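Local structure of uncharacterized protein (Pseudomonas aeruginosa UCBPP-PA14, 3FD9) at residues V107-W111 / P213-L219; R57-L62 / I100-L104; E52-Q56 / L245-D250. The protein restrains the type III secretion regulon, probably by disrupting self-association and DNA binding of the transcriptional activator ExsA until the anti-antiactivator ExsC relieves the block. One frame throughout, in Å; residues are numbered along the deposited sequence.

Interaction 1 (V107-W111 / P213-L219)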
ATOM      1  N   VAL A 107      -2.146  20.519 -15.710  1.00 31.48           N
ATOM      2  CA  VAL A 107      -2.353  21.411 -16.840  1.00 32.67           C
ATOM      3  C   VAL A 107      -2.900  20.669 -18.046  1.00 34.31           C
ATOM      4  O   VAL A 107      -3.770  21.177 -18.754  1.00 36.75           O
ATOM      5  CB  VAL A 107      -1.051  22.123 -17.229  1.00 32.11           C
ATOM      6  CG1 VAL A 107      -1.155  22.701 -18.629  1.00 30.25           C
ATOM      7  CG2 VAL A 107      -0.728  23.207 -16.202  1.00 33.20           C
ATOM      8  N   TYR A 108      -2.393  19.468 -18.285  1.00 28.68           N
ATOM      9  CA  TYR A 108      -2.828  18.707 -19.451  1.00 29.26           C
ATOM     10  C   TYR A 108      -4.248  18.210 -19.282  1.00 29.57           C
ATOM     11  O   TYR A 108      -5.005  18.153 -20.234  1.00 27.92           O
ATOM     12  CB  TYR A 108      -1.899  17.526 -19.729  1.00 27.68           C
ATOM     13  CG  TYR A 108      -2.253  16.808 -21.006  1.00 29.96           C
ATOM     14  CD1 TYR A 108      -1.587  17.094 -22.198  1.00 32.72           C
ATOM     15  CD2 TYR A 108      -3.273  15.868 -21.035  1.00 27.73           C
ATOM     16  CE1 TYR A 108      -1.915  16.446 -23.379  1.00 26.57           C
ATOM     17  CE2 TYR A 108      -3.610  15.220 -22.205  1.00 28.92           C
ATOM     18  CZ  TYR A 108      -2.928  15.512 -23.373  1.00 28.55           C
ATOM     19  OH  TYR A 108      -3.259  14.859 -24.534  1.00 34.12           O
ATOM     20  N   GLY A 109      -4.606  17.840 -18.060  1.00 27.79           N
ATOM     21  CA  GLY A 109      -5.972  17.439 -17.779  1.00 28.75           C
ATOM     22  C   GLY A 109      -6.914  18.599 -18.019  1.00 30.88           C
ATOM     23  O   GLY A 109      -8.000  18.437 -18.566  1.00 34.80           O
ATOM     24  N   TRP A 110      -6.485  19.781 -17.603  1.00 36.85           N
ATOM     25  CA  TRP A 110      -7.254  20.993 -17.830  1.00 36.66           C
ATOM     26  C   TRP A 110      -7.355  21.297 -19.328  1.00 36.94           C
ATOM     27  O   TRP A 110      -8.449  21.438 -19.860  1.00 38.57           O
ATOM     28  CB  TRP A 110      -6.636  22.165 -17.072  1.00 36.04           C
ATOM     29  CG  TRP A 110      -7.361  23.435 -17.274  1.00 37.93           C
ATOM     30  CD1 TRP A 110      -8.403  23.914 -16.533  1.00 37.88           C
ATOM     31  CD2 TRP A 110      -7.116  24.403 -18.299  1.00 36.51           C
ATOM     32  NE1 TRP A 110      -8.819  25.124 -17.034  1.00 38.99           N
ATOM     33  CE2 TRP A 110      -8.044  25.444 -18.120  1.00 36.36           C
ATOM     34  CE3 TRP A 110      -6.202  24.491 -19.348  1.00 36.42           C
ATOM     35  CZ2 TRP A 110      -8.081  26.557 -18.948  1.00 37.99           C
ATOM     36  CZ3 TRP A 110      -6.240  25.597 -20.173  1.00 39.35           C
ATOM     37  CH2 TRP A 110      -7.176  26.614 -19.971  1.00 42.39           C
ATOM     38  N   TRP A 111      -6.218  21.388 -20.008  1.00 33.44           N
ATOM     39  CA  TRP A 111      -6.219  21.593 -21.449  1.00 34.37           C
ATOM     40  C   TRP A 111      -7.198  20.637 -22.110  1.00 37.07           C
ATOM     41  O   TRP A 111      -8.124  21.046 -22.798  1.00 40.97           O
ATOM     42  CB  TRP A 111      -4.824  21.375 -22.023  1.00 33.07           C
ATOM     43  CG  TRP A 111      -4.746  21.544 -23.505  1.00 32.77           C
ATOM     44  CD1 TRP A 111      -4.876  22.707 -24.201  1.00 36.73           C
ATOM     45  CD2 TRP A 111      -4.511  20.520 -24.480  1.00 35.27           C
ATOM     46  NE1 TRP A 111      -4.738  22.476 -25.548  1.00 37.16           N
ATOM     47  CE2 TRP A 111      -4.513  21.141 -25.745  1.00 37.78           C
ATOM     48  CE3 TRP A 111      -4.297  19.141 -24.406  1.00 35.25           C
ATOM     49  CZ2 TRP A 111      -4.313  20.431 -26.924  1.00 39.66           C
ATOM     50  CZ3 TRP A 111      -4.095  18.438 -25.575  1.00 36.34           C
ATOM     51  CH2 TRP A 111      -4.105  19.082 -26.818  1.00 40.00           C
ATOM     52  N   PRO A 213       0.337  24.302 -27.575  1.00 43.91           N
ATOM     53  CA  PRO A 213      -0.932  24.929 -27.970  1.00 45.83           C
ATOM     54  C   PRO A 213      -0.962  26.406 -27.604  1.00 47.65           C
ATOM     55  O   PRO A 213      -0.391  26.776 -26.587  1.00 47.78           O
ATOM     56  CB  PRO A 213      -1.965  24.162 -27.145  1.00 44.15           C
ATOM     57  CG  PRO A 213      -1.352  22.825 -26.946  1.00 43.31           C
ATOM     58  CD  PRO A 213       0.122  23.073 -26.796  1.00 43.90           C
ATOM     59  N   GLU A 214      -1.616  27.236 -28.409  1.00 73.51           N
ATOM     60  CA  GLU A 214      -1.543  28.680 -28.216  1.00 75.27           C
ATOM     61  C   GLU A 214      -2.197  29.092 -26.905  1.00 72.88           C
ATOM     62  O   GLU A 214      -1.799  30.071 -26.276  1.00 73.22           O
ATOM     63  CB  GLU A 214      -2.181  29.420 -29.398  1.00 78.46           C
ATOM     64  CG  GLU A 214      -1.515  30.756 -29.749  1.00 88.51           C
ATOM     65  CD  GLU A 214      -2.000  31.925 -28.890  1.00101.99           C
ATOM     66  OE1 GLU A 214      -3.225  32.183 -28.860  1.00105.70           O
ATOM     67  OE2 GLU A 214      -1.152  32.601 -28.261  1.00103.26           O
ATOM     68  N   VAL A 215      -3.196  28.324 -26.489  1.00 42.54           N
ATOM     69  CA  VAL A 215      -3.960  28.628 -25.286  1.00 39.32           C
ATOM     70  C   VAL A 215      -3.161  28.390 -24.000  1.00 37.44           C
ATOM     71  O   VAL A 215      -3.636  28.655 -22.900  1.00 38.07           O
ATOM     72  CB  VAL A 215      -5.242  27.785 -25.236  1.00 39.92           C
ATOM     73  CG1 VAL A 215      -4.913  26.342 -24.864  1.00 36.36           C
ATOM     74  CG2 VAL A 215      -6.252  28.391 -24.253  1.00 42.52           C
ATOM     75  N   LEU A 216      -1.942  27.884 -24.138  1.00 38.20           N
ATOM     76  CA  LEU A 216      -1.119  27.592 -22.973  1.00 34.53           C
ATOM     77  C   LEU A 216       0.105  28.492 -22.950  1.00 34.21           C
ATOM     78  O   LEU A 216       0.978  28.342 -22.097  1.00 31.10           O
ATOM     79  CB  LEU A 216      -0.693  26.115 -22.960  1.00 33.82           C
ATOM     80  CG  LEU A 216      -1.787  25.050 -22.854  1.00 39.51           C
ATOM     81  CD1 LEU A 216      -1.198  23.666 -23.003  1.00 31.58           C
ATOM     82  CD2 LEU A 216      -2.525  25.159 -21.553  1.00 32.04           C
ATOM     83  N   GLU A 217       0.154  29.436 -23.882  1.00 46.45           N
ATOM     84  CA  GLU A 217       1.294  30.335 -24.008  1.00 49.13           C
ATOM     85  C   GLU A 217       1.619  31.132 -22.745  1.00 47.17           C
ATOM     86  O   GLU A 217       2.772  31.187 -22.329  1.00 45.18           O
ATOM     87  CB  GLU A 217       1.091  31.291 -25.186  1.00 53.52           C
ATOM     88  CG  GLU A 217       1.209  30.627 -26.558  1.00 67.07           C
ATOM     89  CD  GLU A 217       2.590  30.030 -26.813  1.00 78.99           C
ATOM     90  OE1 GLU A 217       3.504  30.257 -25.987  1.00 80.98           O
ATOM     91  OE2 GLU A 217       2.759  29.335 -27.843  1.00 83.33           O
ATOM     92  N   CYS A 218       0.619  31.757 -22.135  1.00 58.65           N
ATOM     93  CA  CYS A 218       0.887  32.598 -20.970  1.00 59.01           C
ATOM     94  C   CYS A 218       1.314  31.785 -19.747  1.00 54.56           C
ATOM     95  O   CYS A 218       1.882  32.326 -18.805  1.00 54.47           O
ATOM     96  CB  CYS A 218      -0.284  33.545 -20.661  1.00 62.66           C
ATOM     97  SG  CYS A 218      -1.880  33.009 -21.290  1.00 73.57           S
ATOM     98  N   LEU A 219       1.045  30.487 -19.769  1.00 31.15           N
ATOM     99  CA  LEU A 219       1.648  29.582 -18.793  1.00 28.62           C
ATOM    100  C   LEU A 219       3.080  29.221 -19.189  1.00 28.11           C
ATOM    101  O   LEU A 219       3.981  29.208 -18.349  1.00 27.24           O
ATOM    102  CB  LEU A 219       0.849  28.294 -18.664  1.00 28.76           C
ATOM    103  CG  LEU A 219       1.631  27.215 -17.910  1.00 34.79           C
ATOM    104  CD1 LEU A 219       1.863  27.667 -16.474  1.00 32.91           C
ATOM    105  CD2 LEU A 219       0.936  25.857 -17.957  1.00 31.66           C
TER
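Two torsions bring Trp111 and Leu216 together: Trp111 sets CG anti to the backbone N (chi1 179°), while Leu216 turns CG opposite its carbonyl carbon (chi1 -63°). The two side chains then cross at about a right angle, with Leu216 CD1 4.0 Å from Trp111 CD1. The other methyl of the leucine, CD2, meets the edge of the Trp110 ring, 4.0 Å from CZ3, and lies 4.1 Å from Val107 CG1. Thus one leucine at the N-cap of helix 217-223 is shared among three residues of helix 96-115. Two more partners meet the Trp111 indole. Pro213 CG sits over one face toward the rim, 3.8 Å from CE2, whereas Val215 CG1 approaches in the ring plane, 3.7 Å from CD1. At the other end of the contact Val107 and Leu219 reach toward each other tip to tip, CG2 to CD2 3.6 Å. Both large rings also have aromatic company, Trp190 packing edge-to-face with Trp111 and Trp239 with Trp110, and helix 232-241 adds Leu240 beside Val107. No hydrogen bond crosses between the segments, and the turn entering helix 217-223 keeps its own backbone bonds, such as Leu216 N to Pro213 O at 3.1 Å. The chemistry is therefore that of a hydrophobic interface between helix 96-115 and the 3-10 turn and first residues of helix 217-223, in which ring faces, ring edges and branched methyls, not polar pairs, make up the contact.

Interaction 2 (R57-L62 / I100-L104)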
ATOM      1  N   ARG A  57      -4.010  16.294  -3.473  1.00 29.40           N
ATOM      2  CA  ARG A  57      -2.943  15.322  -3.284  1.00 26.41           C
ATOM      3  C   ARG A  57      -3.440  13.907  -3.533  1.00 27.09           C
ATOM      4  O   ARG A  57      -2.741  13.110  -4.157  1.00 26.43           O
ATOM      5  CB  ARG A  57      -2.304  15.459  -1.906  1.00 25.87           C
ATOM      6  CG  ARG A  57      -1.549  16.765  -1.757  1.00 25.69           C
ATOM      7  CD  ARG A  57      -0.639  16.768  -0.558  1.00 25.52           C
ATOM      8  NE  ARG A  57       0.496  15.869  -0.755  1.00 28.41           N
ATOM      9  CZ  ARG A  57       1.764  16.259  -0.851  1.00 28.24           C
ATOM     10  NH1 ARG A  57       2.079  17.547  -0.767  1.00 32.68           N
ATOM     11  NH2 ARG A  57       2.717  15.354  -1.025  1.00 31.54           N
ATOM     12  N   LEU A  58      -4.647  13.594  -3.072  1.00 30.94           N
ATOM     13  CA  LEU A  58      -5.220  12.273  -3.322  1.00 33.52           C
ATOM     14  C   LEU A  58      -5.309  11.978  -4.824  1.00 33.34           C
ATOM     15  O   LEU A  58      -4.762  10.980  -5.312  1.00 32.71           O
ATOM     16  CB  LEU A  58      -6.599  12.139  -2.673  1.00 34.05           C
ATOM     17  CG  LEU A  58      -7.378  10.849  -2.963  1.00 35.10           C
ATOM     18  CD1 LEU A  58      -6.583   9.623  -2.598  1.00 32.39           C
ATOM     19  CD2 LEU A  58      -8.718  10.842  -2.224  1.00 35.31           C
ATOM     20  N   ALA A  59      -5.986  12.860  -5.550  1.00 43.09           N
ATOM     21  CA  ALA A  59      -6.161  12.705  -6.990  1.00 43.10           C
ATOM     22  C   ALA A  59      -4.825  12.555  -7.733  1.00 43.05           C
ATOM     23  O   ALA A  59      -4.742  11.873  -8.756  1.00 46.02           O
ATOM     24  CB  ALA A  59      -6.941  13.877  -7.545  1.00 42.77           C
ATOM     25  N   ARG A  60      -3.782  13.184  -7.212  1.00 32.49           N
ATOM     26  CA  ARG A  60      -2.502  13.210  -7.898  1.00 31.58           C
ATOM     27  C   ARG A  60      -1.582  12.094  -7.417  1.00 32.64           C
ATOM     28  O   ARG A  60      -0.527  11.858  -8.007  1.00 34.97           O
ATOM     29  CB  ARG A  60      -1.845  14.586  -7.740  1.00 31.07           C
ATOM     30  CG  ARG A  60      -2.699  15.707  -8.342  1.00 29.75           C
ATOM     31  CD  ARG A  60      -2.087  17.086  -8.153  1.00 31.18           C
ATOM     32  NE  ARG A  60      -2.866  18.113  -8.845  1.00 35.37           N
ATOM     33  CZ  ARG A  60      -2.556  19.408  -8.852  1.00 32.09           C
ATOM     34  NH1 ARG A  60      -1.484  19.834  -8.200  1.00 38.87           N
ATOM     35  NH2 ARG A  60      -3.307  20.277  -9.508  1.00 27.40           N
ATOM     36  N   GLY A  61      -1.990  11.404  -6.355  1.00 34.09           N
ATOM     37  CA  GLY A  61      -1.184  10.342  -5.783  1.00 33.42           C
ATOM     38  C   GLY A  61       0.008  10.845  -4.988  1.00 34.41           C
ATOM     39  O   GLY A  61       1.013  10.142  -4.853  1.00 36.75           O
ATOM     40  N   LEU A  62      -0.103  12.053  -4.444  1.00 30.19           N
ATOM     41  CA  LEU A  62       1.026  12.684  -3.767  1.00 30.15           C
ATOM     42  C   LEU A  62       1.079  12.422  -2.253  1.00 29.19           C
ATOM     43  O   LEU A  62       0.585  13.208  -1.449  1.00 28.95           O
ATOM     44  CB  LEU A  62       1.057  14.185  -4.065  1.00 31.49           C
ATOM     45  CG  LEU A  62       1.208  14.536  -5.551  1.00 33.91           C
ATOM     46  CD1 LEU A  62       1.137  16.032  -5.773  1.00 35.69           C
ATOM     47  CD2 LEU A  62       2.510  13.988  -6.100  1.00 39.60           C
ATOM     48  N   ILE A 100       6.253  17.645 -13.129  1.00 27.10           N
ATOM     49  CA  ILE A 100       5.271  16.794 -13.781  1.00 26.00           C
ATOM     50  C   ILE A 100       3.989  16.679 -12.979  1.00 26.73           C
ATOM     51  O   ILE A 100       2.896  16.745 -13.527  1.00 29.04           O
ATOM     52  CB  ILE A 100       5.820  15.373 -13.992  1.00 25.52           C
ATOM     53  CG1 ILE A 100       6.933  15.371 -15.043  1.00 24.87           C
ATOM     54  CG2 ILE A 100       4.710  14.435 -14.404  1.00 22.62           C
ATOM     55  CD1 ILE A 100       7.752  14.087 -15.052  1.00 17.40           C
ATOM     56  N   ASP A 101       4.125  16.487 -11.676  1.00 27.31           N
ATOM     57  CA  ASP A 101       2.976  16.159 -10.852  1.00 27.70           C
ATOM     58  C   ASP A 101       2.191  17.388 -10.461  1.00 28.89           C
ATOM     59  O   ASP A 101       1.005  17.299 -10.150  1.00 30.68           O
ATOM     60  CB  ASP A 101       3.426  15.434  -9.594  1.00 28.31           C
ATOM     61  CG  ASP A 101       3.887  14.031  -9.874  1.00 32.56           C
ATOM     62  OD1 ASP A 101       3.236  13.344 -10.697  1.00 36.54           O
ATOM     63  OD2 ASP A 101       4.899  13.614  -9.267  1.00 33.00           O
ATOM     64  N   TRP A 102       2.866  18.532 -10.463  1.00 35.75           N
ATOM     65  CA  TRP A 102       2.261  19.768 -10.012  1.00 34.55           C
ATOM     66  C   TRP A 102       1.868  20.679 -11.163  1.00 35.83           C
ATOM     67  O   TRP A 102       1.037  21.558 -11.002  1.00 38.61           O
ATOM     68  CB  TRP A 102       3.179  20.494  -9.024  1.00 34.50           C
ATOM     69  CG  TRP A 102       2.840  20.186  -7.586  1.00 35.77           C
ATOM     70  CD1 TRP A 102       1.837  20.747  -6.838  1.00 37.56           C
ATOM     71  CD2 TRP A 102       3.490  19.240  -6.730  1.00 27.86           C
ATOM     72  NE1 TRP A 102       1.827  20.204  -5.575  1.00 33.67           N
ATOM     73  CE2 TRP A 102       2.829  19.278  -5.483  1.00 28.53           C
ATOM     74  CE3 TRP A 102       4.566  18.365  -6.894  1.00 34.78           C
ATOM     75  CZ2 TRP A 102       3.210  18.480  -4.413  1.00 34.04           C
ATOM     76  CZ3 TRP A 102       4.940  17.569  -5.827  1.00 37.50           C
ATOM     77  CH2 TRP A 102       4.265  17.634  -4.602  1.00 39.52           C
ATOM     78  N   VAL A 103       2.452  20.469 -12.330  1.00 32.61           N
ATOM     79  CA  VAL A 103       2.153  21.331 -13.458  1.00 31.72           C
ATOM     80  C   VAL A 103       1.687  20.528 -14.666  1.00 33.51           C
ATOM     81  O   VAL A 103       0.506  20.515 -14.988  1.00 36.56           O
ATOM     82  CB  VAL A 103       3.368  22.197 -13.849  1.00 32.25           C
ATOM     83  CG1 VAL A 103       3.006  23.137 -14.979  1.00 30.59           C
ATOM     84  CG2 VAL A 103       3.851  22.985 -12.664  1.00 29.96           C
ATOM     85  N   LEU A 104       2.615  19.850 -15.327  1.00 26.58           N
ATOM     86  CA  LEU A 104       2.326  19.244 -16.618  1.00 25.02           C
ATOM     87  C   LEU A 104       1.075  18.375 -16.630  1.00 25.64           C
ATOM     88  O   LEU A 104       0.224  18.525 -17.506  1.00 27.39           O
ATOM     89  CB  LEU A 104       3.527  18.461 -17.128  1.00 24.12           C
ATOM     90  CG  LEU A 104       4.838  19.246 -17.253  1.00 23.94           C
ATOM     91  CD1 LEU A 104       5.897  18.363 -17.909  1.00 26.42           C
ATOM     92  CD2 LEU A 104       4.643  20.527 -18.036  1.00 25.15           C
TER
HETATM   93  O   HOH W   1       0.461  12.927 -10.600  1.00 54.74           O
HETATM   94  O   HOH W   2      -0.581  22.226  -8.883  1.00 54.74           O
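Leu62 lays CD1 over one face of the Trp102 indole, 3.6 Å from the centroid of the six-membered ring and 18° off its normal, a CH-pi contact. The leucine's second methyl, CD2, rests 3.9 Å from Asp101 CB, so its fork spans two successive residues of helix 96-115. Arg57 reaches this region through a bend at chi3 (70°), which turns its guanidinium back onto its own segment. NE (2.8 Å) and NH2 (3.1 Å) both bond to Leu62 O, side-on and from the same face of that carbonyl, tying Leu62 to the helix it follows beyond the Schellman turn at Gly61. Arg57 NH1 is left at the edge of the Trp102 ring, 3.9 Å from CZ2, and is salt-bridged to Asp89. Arg60 behaves differently: with CG anti to its carbonyl carbon and the chain straight from CG to NE, it carries NH1 to 3.7 Å from Trp102 CD1, which lies in the guanidinium plane, at 90° to the indole, while NH2 bonds to Leu245 O. A water accepts from Arg60 NH1 and donates to Trp102 O; another donates to Arg60 O and, at 2.8 Å, to Asp101 OD1. Asp101 OD2 has other partners: a salt bridge to Arg31 of the second subunit and a hydrogen bond from Gln97. No direct hydrogen bond joins the segments, which implies that apolar packing and water bridges hold this buried contact, while Asp89 and Arg31 probably compensate the charges of Arg57 and Asp101.

Interaction 3 (E52-Q56 / L245-D250)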
ATOM      1  N   GLU A  52      -9.858  20.769   0.079  1.00 52.18           N
ATOM      2  CA  GLU A  52      -9.389  20.791  -1.309  1.00 52.48           C
ATOM      3  C   GLU A  52      -7.943  20.356  -1.473  1.00 50.38           C
ATOM      4  O   GLU A  52      -7.620  19.613  -2.393  1.00 50.41           O
ATOM      5  CB  GLU A  52      -9.569  22.186  -1.910  1.00 53.82           C
ATOM      6  CG  GLU A  52     -10.984  22.483  -2.362  1.00 61.28           C
ATOM      7  CD  GLU A  52     -11.340  21.757  -3.647  1.00 72.90           C
ATOM      8  OE1 GLU A  52     -10.645  20.769  -3.993  1.00 73.87           O
ATOM      9  OE2 GLU A  52     -12.314  22.180  -4.313  1.00 77.50           O
ATOM     10  N   TRP A  53      -7.078  20.844  -0.585  1.00 32.64           N
ATOM     11  CA  TRP A  53      -5.646  20.537  -0.615  1.00 29.74           C
ATOM     12  C   TRP A  53      -5.421  19.043  -0.567  1.00 28.77           C
ATOM     13  O   TRP A  53      -4.781  18.480  -1.442  1.00 29.75           O
ATOM     14  CB  TRP A  53      -4.926  21.207   0.554  1.00 28.29           C
ATOM     15  CG  TRP A  53      -3.476  20.860   0.669  1.00 26.70           C
ATOM     16  CD1 TRP A  53      -2.459  21.323  -0.115  1.00 26.69           C
ATOM     17  CD2 TRP A  53      -2.867  19.997   1.641  1.00 26.76           C
ATOM     18  NE1 TRP A  53      -1.259  20.793   0.298  1.00 34.55           N
ATOM     19  CE2 TRP A  53      -1.482  19.972   1.374  1.00 31.98           C
ATOM     20  CE3 TRP A  53      -3.361  19.226   2.704  1.00 26.98           C
ATOM     21  CZ2 TRP A  53      -0.585  19.220   2.125  1.00 34.73           C
ATOM     22  CZ3 TRP A  53      -2.471  18.478   3.453  1.00 26.91           C
ATOM     23  CH2 TRP A  53      -1.093  18.479   3.158  1.00 28.18           C
ATOM     24  N   LEU A  54      -5.960  18.398   0.455  1.00 35.99           N
ATOM     25  CA  LEU A  54      -5.749  16.969   0.614  1.00 35.31           C
ATOM     26  C   LEU A  54      -6.421  16.200  -0.524  1.00 35.93           C
ATOM     27  O   LEU A  54      -5.952  15.141  -0.926  1.00 37.31           O
ATOM     28  CB  LEU A  54      -6.247  16.494   1.981  1.00 33.88           C
ATOM     29  CG  LEU A  54      -5.861  15.063   2.361  1.00 39.13           C
ATOM     30  CD1 LEU A  54      -4.362  14.828   2.180  1.00 41.65           C
ATOM     31  CD2 LEU A  54      -6.282  14.736   3.787  1.00 39.66           C
ATOM     32  N   GLN A  55      -7.516  16.739  -1.045  1.00 37.44           N
ATOM     33  CA  GLN A  55      -8.213  16.110  -2.164  1.00 38.51           C
ATOM     34  C   GLN A  55      -7.366  16.151  -3.436  1.00 38.13           C
ATOM     35  O   GLN A  55      -7.396  15.230  -4.250  1.00 39.27           O
ATOM     36  CB  GLN A  55      -9.550  16.808  -2.416  1.00 39.29           C
ATOM     37  CG  GLN A  55     -10.581  16.608  -1.323  1.00 42.56           C
ATOM     38  CD  GLN A  55     -11.167  15.219  -1.337  1.00 48.65           C
ATOM     39  OE1 GLN A  55     -11.028  14.478  -2.316  1.00 52.10           O
ATOM     40  NE2 GLN A  55     -11.829  14.851  -0.244  1.00 56.68           N
ATOM     41  N   GLN A  56      -6.626  17.242  -3.597  1.00 41.17           N
ATOM     42  CA  GLN A  56      -5.738  17.440  -4.728  1.00 40.95           C
ATOM     43  C   GLN A  56      -4.600  16.433  -4.656  1.00 39.78           C
ATOM     44  O   GLN A  56      -4.267  15.782  -5.646  1.00 41.38           O
ATOM     45  CB  GLN A  56      -5.197  18.873  -4.700  1.00 42.49           C
ATOM     46  CG  GLN A  56      -4.137  19.228  -5.743  1.00 45.02           C
ATOM     47  CD  GLN A  56      -3.870  20.738  -5.810  1.00 47.83           C
ATOM     48  OE1 GLN A  56      -4.721  21.516  -6.256  1.00 56.35           O
ATOM     49  NE2 GLN A  56      -2.685  21.153  -5.364  1.00 46.13           N
ATOM     50  N   LEU A 245      -5.971  24.853 -10.468  1.00 31.34           N
ATOM     51  CA  LEU A 245      -4.986  23.783 -10.621  1.00 29.06           C
ATOM     52  C   LEU A 245      -3.955  23.828  -9.509  1.00 28.03           C
ATOM     53  O   LEU A 245      -3.016  23.037  -9.489  1.00 29.77           O
ATOM     54  CB  LEU A 245      -4.304  23.828 -11.986  1.00 28.71           C
ATOM     55  CG  LEU A 245      -5.254  23.816 -13.180  1.00 29.67           C
ATOM     56  CD1 LEU A 245      -4.466  24.005 -14.471  1.00 32.17           C
ATOM     57  CD2 LEU A 245      -6.094  22.547 -13.232  1.00 33.51           C
ATOM     58  N   CYS A 246      -4.121  24.758  -8.581  1.00 31.83           N
ATOM     59  CA  CYS A 246      -3.351  24.712  -7.346  1.00 30.26           C
ATOM     60  C   CYS A 246      -4.064  25.479  -6.241  1.00 30.04           C
ATOM     61  O   CYS A 246      -5.151  26.034  -6.451  1.00 32.21           O
ATOM     62  CB  CYS A 246      -1.922  25.212  -7.552  1.00 29.62           C
ATOM     63  SG  CYS A 246      -1.771  26.986  -7.738  1.00 34.39           S
ATOM     64  N   GLN A 247      -3.457  25.492  -5.060  1.00 31.84           N
ATOM     65  CA  GLN A 247      -4.095  26.075  -3.888  1.00 32.13           C
ATOM     66  C   GLN A 247      -3.612  27.494  -3.712  1.00 31.86           C
ATOM     67  O   GLN A 247      -2.581  27.873  -4.259  1.00 29.85           O
ATOM     68  CB  GLN A 247      -3.791  25.249  -2.637  1.00 31.98           C
ATOM     69  CG  GLN A 247      -4.286  23.824  -2.734  1.00 30.14           C
ATOM     70  CD  GLN A 247      -5.722  23.748  -3.217  1.00 30.21           C
ATOM     71  OE1 GLN A 247      -6.642  24.153  -2.516  1.00 41.28           O
ATOM     72  NE2 GLN A 247      -5.918  23.222  -4.418  1.00 32.64           N
ATOM     73  N   ALA A 248      -4.369  28.284  -2.964  1.00 34.28           N
ATOM     74  CA  ALA A 248      -3.987  29.658  -2.723  1.00 35.73           C
ATOM     75  C   ALA A 248      -2.581  29.697  -2.160  1.00 36.14           C
ATOM     76  O   ALA A 248      -1.767  30.514  -2.587  1.00 36.15           O
ATOM     77  CB  ALA A 248      -4.963  30.328  -1.777  1.00 37.34           C
ATOM     78  N   GLN A 249      -2.296  28.796  -1.223  1.00 46.10           N
ATOM     79  CA  GLN A 249      -1.039  28.823  -0.481  1.00 47.42           C
ATOM     80  C   GLN A 249       0.074  27.948  -1.041  1.00 46.76           C
ATOM     81  O   GLN A 249       1.157  27.881  -0.460  1.00 48.72           O
ATOM     82  CB  GLN A 249      -1.283  28.462   0.980  1.00 48.86           C
ATOM     83  CG  GLN A 249      -2.171  29.455   1.697  1.00 53.86           C
ATOM     84  CD  GLN A 249      -1.701  30.880   1.513  1.00 62.59           C
ATOM     85  OE1 GLN A 249      -0.506  31.164   1.583  1.00 70.77           O
ATOM     86  NE2 GLN A 249      -2.642  31.790   1.276  1.00 67.06           N
ATOM     87  N   ASP A 250      -0.186  27.266  -2.152  1.00 35.51           N
ATOM     88  CA  ASP A 250       0.860  26.525  -2.849  1.00 32.37           C
ATOM     89  C   ASP A 250       1.894  27.520  -3.347  1.00 32.72           C
ATOM     90  O   ASP A 250       1.550  28.459  -4.051  1.00 34.27           O
ATOM     91  CB  ASP A 250       0.273  25.769  -4.037  1.00 32.57           C
ATOM     92  CG  ASP A 250      -0.297  24.411  -3.657  1.00 35.94           C
ATOM     93  OD1 ASP A 250       0.147  23.833  -2.640  1.00 42.13           O
ATOM     94  OD2 ASP A 250      -1.181  23.907  -4.388  1.00 33.41           O
TER
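Asp250 OD2 accepts from two donors, one from helix 52-60 and one from its own loop: Gln56 NE2 at 3.3 Å across the contact and the backbone N of Gln247 at 2.9 Å. Gln56 uses the syn lone pair, whereas Gln247 N comes from above the carboxylate plane. The second of these bonds bridges the ends of the type I turn from Gln247 to Asp250. Asp250 OD1 also has a partner, Asp89 N, so both carboxylate oxygens are engaged. The amide of Gln56, carried on an extended chain with CG anti to the backbone N (chi1 174°), works at both ends: its OE1 receives Gln247 NE2 at 2.8 Å. That donor stands above the carbonyl plane, and the two amides are turned 72° against each other. A chi1 of -60° puts Gln247 CG at the edge of the Trp53 ring, 4.1 Å from CD1; the bend at chi2 then turns the amide toward helix 52-60, with Gln247 OE1 3.6 Å from Glu52 CB. The indole NE1 of Trp53 is bonded to Asp89 OD2, so Asp89 is joined to both sides of the contact. The loop thus lies between helix 52-60 and helix 232-241, whose Leu240 touches Leu245 and Cys246, and it leads directly into strand 251-253, which pairs in parallel with strand 90-92.

Overall arrangement
From the N terminus, helix 52-60 and the turn after it supply 52-56 and 57-62. Interaction 2 closes the earliest loop, returning at 100-104 after helix 66-76 and strand 90-92. Helix 96-115 then carries the chain to 107-111, where interaction 1 opens a longer loop, closed at 213-219, that holds helices 119-147, 157-189 and 193-203. These two loops follow in series; interaction 3, pairing 52-56 with 245-250, encloses both, and none cross. Leu245 links all three, its CD1 packing on Trp110 of interaction 1 and its carbonyl probably bonded to Arg60 of interaction 2. Helix 52-60, helix 96-115 and the C-terminal region are thereby tied together.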